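Local coordinates for protein free methionine-R-sulfoxide reductase (Saccharomyces cerevisiae, PDB 1F5M) that reduces the R-enantiomer of free methionine sulfoxide to methionine with thioredoxin as electron donor, and so takes part in protection against oxidative stress, at residues B[101-104]-B[105-109]; B[113-116]-B[117-120]. All blocks are in the same frame, centred on the assembly; numbering follows the deposited sequence.

Contact 1 (B[101-104]-B[105-109])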
# COMPACT_ATOMS: atom_id res chain seq x y z
N CYS B 101 -8.10 -11.56 11.66
CA CYS B 101 -7.08 -10.62 12.08
C CYS B 101 -7.13 -10.32 13.58
O CYS B 101 -6.09 -10.32 14.25
CB CYS B 101 -7.21 -9.26 11.32
SG CYS B 101 -6.59 -9.23 9.63
N GLY B 102 -8.32 -10.04 14.09
CA GLY B 102 -8.47 -9.71 15.50
C GLY B 102 -8.13 -10.91 16.39
O GLY B 102 -7.64 -10.75 17.52
N THR B 103 -8.34 -12.11 15.90
CA THR B 103 -8.01 -13.26 16.75
C THR B 103 -6.49 -13.56 16.70
O THR B 103 -5.89 -14.01 17.71
CB THR B 103 -8.86 -14.43 16.35
OG1 THR B 103 -10.22 -14.00 16.41
CG2 THR B 103 -8.67 -15.61 17.29
N ALA B 104 -5.86 -13.26 15.57
CA ALA B 104 -4.41 -13.47 15.51
C ALA B 104 -3.76 -12.53 16.51
O ALA B 104 -2.70 -12.82 17.07
CB ALA B 104 -3.88 -13.16 14.12
N ALA B 105 -4.38 -11.36 16.68
CA ALA B 105 -3.87 -10.33 17.58
C ALA B 105 -4.10 -10.64 19.06
O ALA B 105 -3.18 -10.50 19.85
CB ALA B 105 -4.48 -8.94 17.23
N SER B 106 -5.30 -11.06 19.43
CA SER B 106 -5.59 -11.40 20.82
C SER B 106 -4.87 -12.69 21.30
O SER B 106 -4.34 -12.74 22.42
CB SER B 106 -7.10 -11.57 21.01
OG SER B 106 -7.58 -12.54 20.11
N THR B 107 -4.85 -13.73 20.46
CA THR B 107 -4.23 -15.00 20.83
C THR B 107 -2.73 -15.02 20.61
O THR B 107 -2.03 -15.90 21.14
CB THR B 107 -4.82 -16.20 20.03
OG1 THR B 107 -4.35 -16.14 18.67
CG2 THR B 107 -6.34 -16.18 20.02
N LYS B 108 -2.23 -14.05 19.85
CA LYS B 108 -0.83 -13.96 19.45
C LYS B 108 -0.39 -15.21 18.69
O LYS B 108 0.79 -15.58 18.69
CB LYS B 108 0.08 -13.73 20.64
CG LYS B 108 -0.32 -12.50 21.42
CD LYS B 108 0.68 -12.24 22.55
CE LYS B 108 0.14 -11.26 23.57
NZ LYS B 108 1.21 -11.16 24.63
N GLU B 109 -1.33 -15.84 18.01
CA GLU B 109 -1.01 -17.04 17.26
C GLU B 109 -1.46 -16.88 15.81
O GLU B 109 -2.52 -16.35 15.55
CB GLU B 109 -1.75 -18.26 17.83
CG GLU B 109 -1.29 -18.73 19.17
CD GLU B 109 0.12 -19.24 19.14
OE1 GLU B 109 0.52 -19.90 18.15
OE2 GLU B 109 0.84 -18.99 20.13

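Contact 2 (B[113-116]-B[117-120])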
# COMPACT_ATOMS: atom_id res chain seq x y z
N VAL B 113 -6.51 -20.02 7.77
CA VAL B 113 -7.92 -20.33 7.51
C VAL B 113 -8.23 -20.84 6.10
O VAL B 113 -8.09 -20.10 5.11
CB VAL B 113 -8.76 -19.08 7.84
CG1 VAL B 113 -10.26 -19.37 7.67
CG2 VAL B 113 -8.44 -18.62 9.28
N PRO B 114 -8.66 -22.10 6.00
CA PRO B 114 -8.97 -22.68 4.68
C PRO B 114 -10.30 -22.25 4.08
O PRO B 114 -10.48 -22.28 2.85
CB PRO B 114 -8.91 -24.20 4.94
CG PRO B 114 -9.44 -24.29 6.41
CD PRO B 114 -8.74 -23.11 7.08
N ASP B 115 -11.23 -21.85 4.93
CA ASP B 115 -12.54 -21.46 4.43
C ASP B 115 -13.05 -20.42 5.43
O ASP B 115 -13.58 -20.71 6.47
CB ASP B 115 -13.47 -22.68 4.36
CG ASP B 115 -14.86 -22.32 3.92
OD1 ASP B 115 -15.25 -21.15 4.08
OD2 ASP B 115 -15.57 -23.19 3.40
N VAL B 116 -12.87 -19.17 5.04
CA VAL B 116 -13.19 -18.01 5.81
C VAL B 116 -14.68 -17.95 6.28
O VAL B 116 -15.01 -17.47 7.38
CB VAL B 116 -12.70 -16.83 4.91
CG1 VAL B 116 -13.79 -16.02 4.49
CG2 VAL B 116 -11.52 -16.15 5.55
N ASN B 117 -15.56 -18.49 5.47
CA ASN B 117 -16.95 -18.50 5.82
C ASN B 117 -17.29 -19.58 6.84
O ASN B 117 -18.43 -19.63 7.34
CB ASN B 117 -17.79 -18.64 4.55
CG ASN B 117 -17.62 -17.42 3.63
OD1 ASN B 117 -17.69 -16.27 4.08
ND2 ASN B 117 -17.41 -17.67 2.35
N LYS B 118 -16.34 -20.45 7.17
CA LYS B 118 -16.63 -21.45 8.22
C LYS B 118 -16.00 -20.85 9.48
O LYS B 118 -16.04 -21.50 10.52
CB LYS B 118 -15.96 -22.79 7.97
CG LYS B 118 -16.34 -23.51 6.69
CD LYS B 118 -17.82 -23.57 6.51
CE LYS B 118 -18.15 -24.22 5.17
NZ LYS B 118 -17.36 -25.49 5.04
N TYR B 119 -15.42 -19.64 9.37
CA TYR B 119 -14.70 -19.02 10.52
C TYR B 119 -15.64 -18.15 11.32
O TYR B 119 -15.91 -17.01 10.93
CB TYR B 119 -13.54 -18.13 10.04
CG TYR B 119 -12.56 -17.71 11.13
CD1 TYR B 119 -11.37 -18.40 11.31
CD2 TYR B 119 -12.87 -16.66 12.03
CE1 TYR B 119 -10.50 -18.06 12.35
CE2 TYR B 119 -12.01 -16.32 13.06
CZ TYR B 119 -10.83 -17.02 13.22
OH TYR B 119 -9.97 -16.72 14.26
N PRO B 120 -16.09 -18.63 12.50
CA PRO B 120 -17.01 -17.77 13.25
C PRO B 120 -16.51 -16.37 13.54
O PRO B 120 -15.41 -16.17 14.07
CB PRO B 120 -17.32 -18.57 14.53
CG PRO B 120 -16.33 -19.75 14.52
CD PRO B 120 -15.99 -19.99 13.09

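Contact 1 (B[101-104]-B[105-109])
Thr107 folds back on Thr103 one turn earlier, at the C-terminal end of helix 99-107 of the GAF domain. Two donors of Thr107 share the carbonyl oxygen Thr103 O: OG1 lies 2.8 Å from it, and the backbone N completes the usual helical bond with an N-H...O angle of 163°. They approach from opposite faces of the carbonyl plane, each tilted well out of it, so this oxygen is gripped from both sides. With chi1 at 73°, OG1 of Thr107 sits between its own backbone N and carbonyl carbon, where it can turn back to the preceding turn while the methyl leans toward the other threonine. There CG2 of Thr107 meets CG2 of Thr103 at 3.6 Å, methyl against methyl.

The same hydroxyl oxygen also accepts. Glu109 N donates to Thr107 OG1 over 3.1 Å, forming an ST turn just where Lys108, with positive phi, takes the chain out of the helix. The hydroxyl thus links the last helical turn to the outgoing loop, through a rather bent bond (139°).

Earlier in the helix the pattern is plainer. Ala105 N bonds to Cys101 O at 3.1 Å, and Ser106 N to Gly102 O at 3.0 Å. Ser106 OG lies 3.1 Å from Gly102 O and 3.3 Å from Thr103 O, and could give its proton to either.

Further out, Thr103 OG1 is hydrogen-bonded to the Gly99 carbonyl, and its side chain touches Tyr119. Cys101 and Ala104 face the sheet, both touching Val134 on strand 131-138, whereas Lys108 NZ is hydrogen-bonded to the Gly142 carbonyl. Past the helix end the chain comes back against Ala104, whose CA makes a CH...O contact of 3.4 Å with Glu109 O.

Contact 2 (B[113-116]-B[117-120])
Asp115 and Lys118 hold this turn together twice, through the backbone and through their charges. Lys118 N donates to Asp115 O at 2.9 Å, arriving from above the carbonyl plane, and the carboxylate oxygen OD2 of Asp115 forms a salt bridge of 3.3 Å with Lys118 NZ. The lysine chain bends at chi2 (-48°) and again at chi4, which carries CG and CE along the carboxylate and brings the amine round to OD2. The other carboxylate oxygen, Asp115 OD1, takes a weak bond of 3.0 Å from Asn117 N. A leucine in place of this aspartate would probably leave the Lys118 amine without this counter-charge and the Asn117 amide without its side-chain acceptor.

The backbone here winds into a short 3-10 turn in the loop leading from strand 111-113 to strand 131-138 of the GAF domain. Its next bond is Tyr119 N to Val116 O, 3.0 Å long and again from well above the carbonyl plane. With CG anti to the backbone N (chi1 -167°), the Tyr119 ring swings back to Val113, the last residue of strand 111-113. CG2 of Val113 lies 3.6 Å from Tyr119 CD1, the two side chains crossing at about a right angle. Val100 of helix 99-107 touches both, and the phenol oxygen of Tyr119 is hydrogen-bonded to Gln111 OE1.

How the contacts relate
Contact 1 comes first along the chain, in helix 99-107; the short edge strand 111-113 follows, and contact 2 opens at its last residue and runs into the loop toward strand 131-138. Their centres lie about 15 Å apart, both inside the same GAF domain and about 14 and 18 Å from the centre of the chain. They meet directly where CB of Thr103 packs 3.3 Å from OH of Tyr119. The helix of contact 1 packs against the antiparallel sheet, while the turn of contact 2 continues from the sheet's edge. Tyr119 thus ties the loop back to the helix, joining two parts of the fold that strand 111-113 separates in sequence.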